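Long-range contacts in kinetochore protein mis18 (Schizosaccharomyces pombe, PDB 5J6P), which forms part of the CENP-A recruiting complex, which maintains kinetochore factors at centromeres, and keeps histones deacetylated in the centromeric central core: residues C9-Q14 against C63-N67; N20-I24 against T33-A37; L55-L61 against K72-P78. All coordinates share one frame. Residues are numbered along the deposited sequence.

How the contacts relate
The three contacts belong to the zinc-binding Yippee/Mis18 domain. Contact 1 is the zinc site. It joins the loop after strand 5-9 of the three-stranded sheet to the loop between strands 57-63 and 69-76 of the six-stranded sheet. Contacts 2 and 3 are hairpin pairings within the six-stranded sheet, separated there by strand 88-91; their centres lie 16 Å apart. Contact 3 runs almost directly into contact 1, since strand 57-63 ends at Cys-63. The side chain of Leu-61 is about 11 Å from the zinc ion. The centres of contacts 1 and 2 are 18 Å apart, and those of contacts 1 and 3 are 21 Å apart.

Contact 1 (C9-Q14 against C63-N67); sequences CKKCFQ and CTRCN. With ZN (zinc ion), chain D.
Two CxxC zinc knuckles face each other across one zinc ion, each a tight turn of non-regular backbone. CA atoms are 7.0 Å apart at Cys-9 and Cys-63, and 6.0 Å apart at Cys-12 and Cys-66. The turns match: the first cysteine of each is t and the second p, and the next residue, Phe-13 or Asn-67, has positive phi. Cys-63 SG binds ZN at 2.2 Å. Cys-63 SG lies 4.1 Å from Cys-9 SG and 3.5 Å from Cys-12 SG. Thr-64 and Arg-65 make the turn. The extended Gln-14 side chain runs beside Cys-63, Thr-64 and Arg-65, while Arg-65 CB sits 3.9 Å from Cys-12 SG. Cys-66 N donates to Cys-63 SG (3.2 Å), and Cys-66 SG binds ZN at 2.2 Å, 3.2 Å from Cys-9 SG. Cys-66 CB packs on Cys-12 CB (3.8 Å) and on Lys-11 CD (3.7 Å). Asn-67 N closes the turn on Cys-63 O (2.6 Å), as Phe-13 N does on Cys-9 O (2.7 Å). In the first knuckle Cys-9 SG binds ZN at 2.3 Å and accepts from Cys-12 N (3.6 Å); Cys-12 SG, the fourth ligand, stands at a longer 2.7 Å from ZN and accepts from Gln-14 N (3.3 Å). Such a four-cysteine site is characteristic of Yippee/Mis18 domains. Arg-65 of the second subunit makes a cation-pi contact with Phe-13. Thr-64 OG1 is hydrogen-bonded to Asn-40 O. The site thus joins the turn between strands 5-9 and 15-18 to the turn between strands 57-63 and 69-76.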
loop_
_atom_site.group_PDB
_atom_site.type_symbol
_atom_site.label_atom_id
_atom_site.label_comp_id
_atom_site.label_asym_id
_atom_site.label_seq_id
_atom_site.Cartn_x
_atom_site.Cartn_y
_atom_site.Cartn_z
ATOM N N CYS A 9 6.044 5.259 1.597
ATOM C CA CYS A 9 7.455 5.622 1.682
ATOM C C CYS A 9 8.325 4.577 0.977
ATOM O O CYS A 9 8.354 3.412 1.371
ATOM C CB CYS A 9 7.885 5.769 3.143
ATOM S SG CYS A 9 9.650 5.502 3.432
ATOM N N LYS A 10 9.026 5.006 -0.069
ATOM C CA LYS A 10 9.879 4.125 -0.873
ATOM C C LYS A 10 10.766 3.199 -0.070
ATOM O O LYS A 10 11.144 2.111 -0.553
ATOM C CB LYS A 10 10.790 4.933 -1.771
ATOM C CG LYS A 10 10.112 5.494 -3.023
ATOM C CD LYS A 10 11.029 5.330 -4.234
ATOM C CE LYS A 10 11.017 6.503 -5.199
ATOM N NZ LYS A 10 12.409 6.679 -5.707
ATOM N N LYS A 11 11.143 3.648 1.130
ATOM C CA LYS A 11 12.163 2.959 1.889
ATOM C C LYS A 11 11.597 1.793 2.676
ATOM O O LYS A 11 12.116 0.724 2.580
ATOM C CB LYS A 11 12.817 3.926 2.873
ATOM C CG LYS A 11 14.234 3.508 3.189
ATOM C CD LYS A 11 14.632 3.698 4.628
ATOM C CE LYS A 11 15.958 2.985 4.883
ATOM N NZ LYS A 11 16.934 3.842 5.590
ATOM N N CYS A 12 10.514 2.018 3.414
ATOM C CA CYS A 12 9.920 0.968 4.239
ATOM C C CYS A 12 8.568 0.460 3.729
ATOM O O CYS A 12 8.091 -0.585 4.172
ATOM C CB CYS A 12 9.784 1.444 5.688
ATOM S SG CYS A 12 8.416 2.595 5.970
ATOM N N PHE A 13 7.952 1.192 2.806
ATOM C CA PHE A 13 6.621 0.805 2.285
ATOM C C PHE A 13 5.442 1.098 3.228
ATOM O O PHE A 13 4.336 0.595 3.038
ATOM C CB PHE A 13 6.584 -0.658 1.836
ATOM C CG PHE A 13 7.341 -0.974 0.571
ATOM C CD1 PHE A 13 7.901 -0.006 -0.250
ATOM C CD2 PHE A 13 7.427 -2.301 0.169
ATOM C CE1 PHE A 13 8.562 -0.346 -1.408
ATOM C CE2 PHE A 13 8.072 -2.647 -0.996
ATOM C CZ PHE A 13 8.656 -1.657 -1.783
ATOM N N GLN A 14 5.652 1.922 4.234
ATOM C CA GLN A 14 4.533 2.351 5.015
ATOM C C GLN A 14 3.593 3.184 4.163
ATOM O O GLN A 14 4.021 4.105 3.472
ATOM C CB GLN A 14 4.990 3.179 6.211
ATOM C CG GLN A 14 3.802 3.606 7.048
ATOM C CD GLN A 14 4.177 4.260 8.350
ATOM O OE1 GLN A 14 5.191 5.000 8.472
ATOM N NE2 GLN A 14 3.330 4.041 9.332
ATOM N N CYS A 63 8.849 9.812 7.887
ATOM C CA CYS A 63 8.126 8.553 8.011
ATOM C C CYS A 63 8.412 7.921 9.370
ATOM O O CYS A 63 9.504 7.407 9.613
ATOM C CB CYS A 63 8.522 7.592 6.889
ATOM S SG CYS A 63 8.285 5.843 7.283
ATOM N N THR A 64 7.421 7.969 10.253
ATOM C CA THR A 64 7.562 7.465 11.635
ATOM C C THR A 64 8.243 6.119 11.771
ATOM O O THR A 64 8.827 5.859 12.804
ATOM C CB THR A 64 6.227 7.233 12.308
ATOM O OG1 THR A 64 5.370 6.609 11.355
ATOM C CG2 THR A 64 5.650 8.540 12.786
ATOM N N ARG A 65 8.146 5.268 10.758
ATOM C CA ARG A 65 8.872 4.012 10.743
ATOM C C ARG A 65 10.347 4.106 10.307
ATOM O O ARG A 65 11.204 3.646 11.040
ATOM C CB ARG A 65 8.138 2.991 9.872
ATOM C CG ARG A 65 8.834 1.646 9.840
ATOM C CD ARG A 65 7.922 0.504 9.511
ATOM N NE ARG A 65 7.121 0.171 10.681
ATOM C CZ ARG A 65 5.789 0.143 10.710
ATOM N NH1 ARG A 65 5.033 0.398 9.600
ATOM N NH2 ARG A 65 5.203 -0.170 11.870
ATOM N N CYS A 66 10.603 4.646 9.121
ATOM C CA CYS A 66 11.945 4.639 8.551
ATOM C C CYS A 66 12.678 5.962 8.736
ATOM O O CYS A 66 13.777 6.147 8.213
ATOM C CB CYS A 66 11.891 4.276 7.065
ATOM S SG CYS A 66 11.614 5.682 5.962
ATOM N N ASN A 67 12.071 6.879 9.479
ATOM C CA ASN A 67 12.711 8.205 9.731
ATOM C C ASN A 67 13.141 9.032 8.506
ATOM O O ASN A 67 13.772 10.029 8.652
ATOM C CB ASN A 67 13.918 8.049 10.646
ATOM C CG ASN A 67 13.553 7.429 11.966
ATOM O OD1 ASN A 67 12.583 7.820 12.609
ATOM N ND2 ASN A 67 14.321 6.442 12.376
HETATM ZN ZN ZN D . 9.578 5.012 5.677
#

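Contact 2 (N20-I24 against T33-A37); sequences NAWVI and TLSDA
This is the open end of the beta hairpin formed by strands 22-26 and 31-34, and it holds a classic beta bulge. The chain directions are 162° apart, so the pairing is antiparallel. Trp-22 and Leu-34 form a non-hydrogen-bonded pair with CA atoms 4.6 Å apart. Ile-24 and Thr-33 form a hydrogen-bonded pair with CA atoms 5.5 Å apart. The register shifts by one between them, because Val-23 and Ile-24 both face Thr-33. Val-23 takes up the extra residue with phi/psi -130/-65°. Thr-33 N donates to Ile-24 O at 3.0 Å. Thr-33 O accepts from Val-23 N at 3.2 Å, but this bond is weak and bent (130°). The Thr-33 side chain finds a weak hydrogen bond outside the hairpin, to Thr-89. Trp-22 (chi1 t) and Leu-34 point to one face of the sheet, where Trp-22 CE3 comes within 4.4 Å of Leu-34 CD1. Ile-24 and Thr-33 point to the opposite face, with Ile-24 CG2 3.9 Å from Thr-33 CB, and both touch Ile-84. Val-23 CG2 packs at 3.7 Å on Ser-35 CB. Strand 22-26 is an outermost strand of the six-stranded sheet within this chain; strand 31-34 continues the sheet through the backbone bonding of Leu-34 with Tyr-88. Past the strand ends one carbonyl, Ala-21 O, accepts two hydrogen bonds. Ala-21 O receives Ser-35 N at 2.9 Å in a nearly straight bond (171°), a CA-H contact from Leu-34 CA at 3.4 Å, and, with Ser-35 in the p rotamer, Ser-35 OG at 3.1 Å.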
loop_
_atom_site.group_PDB
_atom_site.type_symbol
_atom_site.label_atom_id
_atom_site.label_comp_id
_atom_site.label_asym_id
_atom_site.label_seq_id
_atom_site.Cartn_x
_atom_site.Cartn_y
_atom_site.Cartn_z
ATOM N N ASN A 20 -7.640 9.787 -2.496
ATOM C CA ASN A 20 -8.911 10.387 -2.131
ATOM C C ASN A 20 -8.840 11.654 -1.288
ATOM O O ASN A 20 -9.734 12.503 -1.391
ATOM C CB ASN A 20 -9.835 9.312 -1.560
ATOM C CG ASN A 20 -10.203 8.281 -2.619
ATOM O OD1 ASN A 20 -9.831 8.406 -3.813
ATOM N ND2 ASN A 20 -10.919 7.266 -2.207
ATOM N N ALA A 21 -7.762 11.814 -0.519
ATOM C CA ALA A 21 -7.446 13.100 0.108
ATOM C C ALA A 21 -6.599 14.073 -0.769
ATOM O O ALA A 21 -6.026 15.044 -0.242
ATOM C CB ALA A 21 -6.764 12.878 1.443
ATOM N N TRP A 22 -6.545 13.854 -2.084
ATOM C CA TRP A 22 -5.765 14.722 -2.969
ATOM C C TRP A 22 -6.317 16.143 -2.993
ATOM O O TRP A 22 -7.507 16.380 -2.711
ATOM C CB TRP A 22 -5.729 14.125 -4.354
ATOM C CG TRP A 22 -4.994 14.831 -5.402
ATOM C CD1 TRP A 22 -5.433 15.896 -6.128
ATOM C CD2 TRP A 22 -3.738 14.438 -5.973
ATOM N NE1 TRP A 22 -4.503 16.223 -7.093
ATOM C CE2 TRP A 22 -3.455 15.345 -7.024
ATOM C CE3 TRP A 22 -2.818 13.402 -5.701
ATOM C CZ2 TRP A 22 -2.271 15.274 -7.789
ATOM C CZ3 TRP A 22 -1.625 13.320 -6.469
ATOM C CH2 TRP A 22 -1.371 14.255 -7.502
ATOM N N VAL A 23 -5.400 17.074 -3.266
ATOM C CA VAL A 23 -5.645 18.511 -3.229
ATOM C C VAL A 23 -5.138 19.131 -4.511
ATOM O O VAL A 23 -5.928 19.652 -5.300
ATOM C CB VAL A 23 -4.919 19.173 -2.041
ATOM C CG1 VAL A 23 -5.002 20.699 -2.126
ATOM C CG2 VAL A 23 -5.483 18.660 -0.718
ATOM N N ILE A 24 -3.824 19.063 -4.708
ATOM C CA ILE A 24 -3.150 19.695 -5.846
ATOM C C ILE A 24 -1.779 19.042 -5.957
ATOM O O ILE A 24 -1.417 18.309 -5.041
ATOM C CB ILE A 24 -2.986 21.202 -5.573
ATOM C CG1 ILE A 24 -2.332 21.970 -6.751
ATOM C CG2 ILE A 24 -2.181 21.413 -4.292
ATOM C CD1 ILE A 24 -3.008 21.813 -8.105
ATOM N N THR A 33 0.294 17.036 -2.989
ATOM C CA THR A 33 -0.179 17.599 -1.743
ATOM C C THR A 33 -1.538 17.012 -1.385
ATOM O O THR A 33 -2.389 16.877 -2.244
ATOM C CB THR A 33 -0.197 19.165 -1.833
ATOM O OG1 THR A 33 1.098 19.670 -2.273
ATOM C CG2 THR A 33 -0.596 19.789 -0.492
ATOM N N LEU A 34 -1.699 16.676 -0.106
ATOM C CA LEU A 34 -2.808 15.900 0.391
ATOM C C LEU A 34 -3.329 16.585 1.627
ATOM O O LEU A 34 -2.555 17.120 2.389
ATOM C CB LEU A 34 -2.339 14.481 0.808
ATOM C CG LEU A 34 -2.416 13.191 -0.049
ATOM C CD1 LEU A 34 -1.845 13.328 -1.454
ATOM C CD2 LEU A 34 -1.722 12.036 0.678
ATOM N N SER A 35 -4.626 16.471 1.849
ATOM C CA SER A 35 -5.315 17.078 2.956
ATOM C C SER A 35 -5.411 16.147 4.133
ATOM O O SER A 35 -5.938 16.523 5.207
ATOM C CB SER A 35 -6.738 17.441 2.519
ATOM O OG SER A 35 -7.500 16.279 2.212
ATOM N N ASP A 36 -4.993 14.901 3.926
ATOM C CA ASP A 36 -4.945 13.957 5.037
ATOM C C ASP A 36 -3.890 12.888 4.834
ATOM O O ASP A 36 -3.520 12.570 3.695
ATOM C CB ASP A 36 -6.327 13.303 5.311
ATOM C CG ASP A 36 -6.494 12.889 6.782
ATOM O OD1 ASP A 36 -5.522 13.029 7.561
ATOM O OD2 ASP A 36 -7.588 12.431 7.175
ATOM N N ALA A 37 -3.424 12.342 5.959
ATOM C CA ALA A 37 -2.562 11.181 5.947
ATOM C C ALA A 37 -2.864 10.283 7.091
ATOM O O ALA A 37 -3.414 10.696 8.081
ATOM C CB ALA A 37 -1.108 11.620 6.013
#

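Contact 3 (L55-L61 against K72-P78); sequences LCVYSEL and KVYNSTP
Strands 57-61 and 72-76 run antiparallel, with axes 4.3 Å apart at closest approach and 151° between their directions. Ser-59 and Val-73 exchange backbone bonds: Ser-59 N to Val-73 O (3.0 Å) and Val-73 N to Ser-59 O (2.8 Å). Val-57 N bonds Ser-76 O (2.9 Å), and Val-57 O takes both Asn-75 N (2.5 Å) and Ser-76 N (3.1 Å). The side chains of Tyr-58, Tyr-74 and Lys-72 interlock on one face. With Tyr-58 in p, Lys-72 folds over its ring: CE lies 3.4 Å from the ring centroid (CH-pi), and NZ 4.7 Å (cation-pi). Tyr-58 CB in turn sits over the Tyr-74 ring, 4.0 Å from its centroid. Cys-56 CB fills the next hollow, 3.6 Å from Tyr-74 CD2. Leu-55 CD2 meets Pro-78 CG at 4.0 Å. On the other face Leu-61 CD2 packs on Val-73 CG2 (3.9 Å). Asn-75 and Ser-76 both face Val-57, a classic beta bulge in the hairpin of strands 57-63 and 69-76, within the six-stranded sheet of the Mis18 domain.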
loop_
_atom_site.group_PDB
_atom_site.type_symbol
_atom_site.label_atom_id
_atom_site.label_comp_id
_atom_site.label_asym_id
_atom_site.label_seq_id
_atom_site.Cartn_x
_atom_site.Cartn_y
_atom_site.Cartn_z
ATOM N N LEU A 55 10.161 32.603 0.437
ATOM C CA LEU A 55 8.770 33.049 0.511
ATOM C C LEU A 55 7.863 32.307 1.503
ATOM O O LEU A 55 6.986 32.937 2.131
ATOM C CB LEU A 55 8.134 33.055 -0.882
ATOM C CG LEU A 55 8.038 34.451 -1.512
ATOM C CD1 LEU A 55 7.641 34.334 -2.986
ATOM C CD2 LEU A 55 7.058 35.339 -0.719
ATOM N N CYS A 56 8.034 30.989 1.635
ATOM C CA CYS A 56 7.178 30.223 2.545
ATOM C C CYS A 56 7.955 29.656 3.698
ATOM O O CYS A 56 9.189 29.656 3.689
ATOM C CB CYS A 56 6.488 29.102 1.803
ATOM S SG CYS A 56 6.059 29.568 0.133
ATOM N N VAL A 57 7.213 29.179 4.684
ATOM C CA VAL A 57 7.793 28.494 5.830
ATOM C C VAL A 57 7.166 27.097 6.043
ATOM O O VAL A 57 5.946 26.941 6.224
ATOM C CB VAL A 57 7.713 29.382 7.088
ATOM C CG1 VAL A 57 8.030 28.615 8.368
ATOM C CG2 VAL A 57 8.640 30.577 6.918
ATOM N N TYR A 58 8.038 26.093 6.065
ATOM C CA TYR A 58 7.638 24.711 6.234
ATOM C C TYR A 58 8.450 24.001 7.287
ATOM O O TYR A 58 9.608 24.322 7.549
ATOM C CB TYR A 58 7.788 23.976 4.930
ATOM C CG TYR A 58 9.222 23.742 4.512
ATOM C CD1 TYR A 58 9.928 22.641 4.983
ATOM C CD2 TYR A 58 9.850 24.578 3.613
ATOM C CE1 TYR A 58 11.221 22.401 4.588
ATOM C CE2 TYR A 58 11.148 24.342 3.210
ATOM C CZ TYR A 58 11.825 23.253 3.712
ATOM O OH TYR A 58 13.110 22.993 3.334
ATOM N N SER A 59 7.809 23.018 7.885
ATOM C CA SER A 59 8.459 22.041 8.733
ATOM C C SER A 59 8.562 20.731 7.943
ATOM O O SER A 59 7.645 20.378 7.199
ATOM C CB SER A 59 7.649 21.862 10.001
ATOM O OG SER A 59 7.817 22.998 10.827
ATOM N N GLU A 60 9.681 20.029 8.091
ATOM C CA GLU A 60 9.889 18.738 7.442
ATOM C C GLU A 60 8.949 17.621 7.929
ATOM O O GLU A 60 8.633 17.582 9.110
ATOM C CB GLU A 60 11.309 18.315 7.662
ATOM C CG GLU A 60 12.281 19.085 6.790
ATOM C CD GLU A 60 13.700 18.576 6.930
ATOM O OE1 GLU A 60 14.071 18.192 8.073
ATOM O OE2 GLU A 60 14.421 18.563 5.900
ATOM N N LEU A 61 8.487 16.759 6.998
ATOM C CA LEU A 61 7.723 15.532 7.317
ATOM C C LEU A 61 8.585 14.277 7.201
ATOM O O LEU A 61 9.193 14.036 6.132
ATOM C CB LEU A 61 6.588 15.319 6.341
ATOM C CG LEU A 61 5.245 15.985 6.476
ATOM C CD1 LEU A 61 4.345 15.470 5.355
ATOM C CD2 LEU A 61 4.676 15.680 7.848
ATOM N N LYS A 72 6.888 17.787 3.592
ATOM C CA LYS A 72 6.831 18.999 4.406
ATOM C C LYS A 72 5.440 19.518 4.608
ATOM O O LYS A 72 4.531 19.226 3.831
ATOM C CB LYS A 72 7.662 20.109 3.774
ATOM C CG LYS A 72 7.802 19.997 2.287
ATOM C CD LYS A 72 8.598 21.154 1.754
ATOM C CE LYS A 72 10.090 20.971 1.903
ATOM N NZ LYS A 72 10.630 20.300 0.700
ATOM N N VAL A 73 5.281 20.293 5.669
ATOM C CA VAL A 73 4.055 21.045 5.882
ATOM C C VAL A 73 4.399 22.499 5.790
ATOM O O VAL A 73 5.115 23.013 6.659
ATOM C CB VAL A 73 3.483 20.810 7.275
ATOM C CG1 VAL A 73 2.209 21.627 7.457
ATOM C CG2 VAL A 73 3.206 19.326 7.476
ATOM N N TYR A 74 3.869 23.175 4.777
ATOM C CA TYR A 74 3.984 24.639 4.727
ATOM C C TYR A 74 3.076 25.259 5.793
ATOM O O TYR A 74 1.860 25.068 5.760
ATOM C CB TYR A 74 3.678 25.160 3.345
ATOM C CG TYR A 74 4.756 24.747 2.381
ATOM C CD1 TYR A 74 4.737 23.523 1.761
ATOM C CD2 TYR A 74 5.832 25.558 2.143
ATOM C CE1 TYR A 74 5.738 23.162 0.874
ATOM C CE2 TYR A 74 6.853 25.185 1.294
ATOM C CZ TYR A 74 6.796 23.995 0.658
ATOM O OH TYR A 74 7.807 23.615 -0.186
ATOM N N ASN A 75 3.700 25.943 6.760
ATOM C CA ASN A 75 3.000 26.572 7.886
ATOM C C ASN A 75 2.581 28.010 7.561
ATOM O O ASN A 75 1.533 28.469 8.051
ATOM C CB ASN A 75 3.880 26.596 9.145
ATOM C CG ASN A 75 4.634 25.297 9.367
ATOM O OD1 ASN A 75 4.081 24.312 9.854
ATOM N ND2 ASN A 75 5.903 25.297 9.022
ATOM N N SER A 76 3.408 28.696 6.753
ATOM C CA SER A 76 3.192 30.076 6.359
ATOM C C SER A 76 3.397 30.230 4.901
ATOM O O SER A 76 4.450 29.887 4.375
ATOM C CB SER A 76 4.165 31.040 7.043
ATOM O OG SER A 76 4.000 30.982 8.439
ATOM N N THR A 77 2.396 30.821 4.268
ATOM C CA THR A 77 2.390 31.040 2.837
ATOM C C THR A 77 1.875 32.439 2.495
ATOM O O THR A 77 1.260 33.126 3.363
ATOM C CB THR A 77 1.474 30.001 2.157
ATOM O OG1 THR A 77 0.234 29.877 2.881
ATOM C CG2 THR A 77 2.150 28.668 2.138
ATOM N N PRO A 78 2.121 32.864 1.233
ATOM C CA PRO A 78 1.406 33.952 0.586
ATOM C C PRO A 78 -0.046 33.554 0.352
ATOM O O PRO A 78 -0.460 32.511 0.834
ATOM C CB PRO A 78 2.086 34.020 -0.784
ATOM C CG PRO A 78 3.485 33.626 -0.520
ATOM C CD PRO A 78 3.310 32.484 0.439
#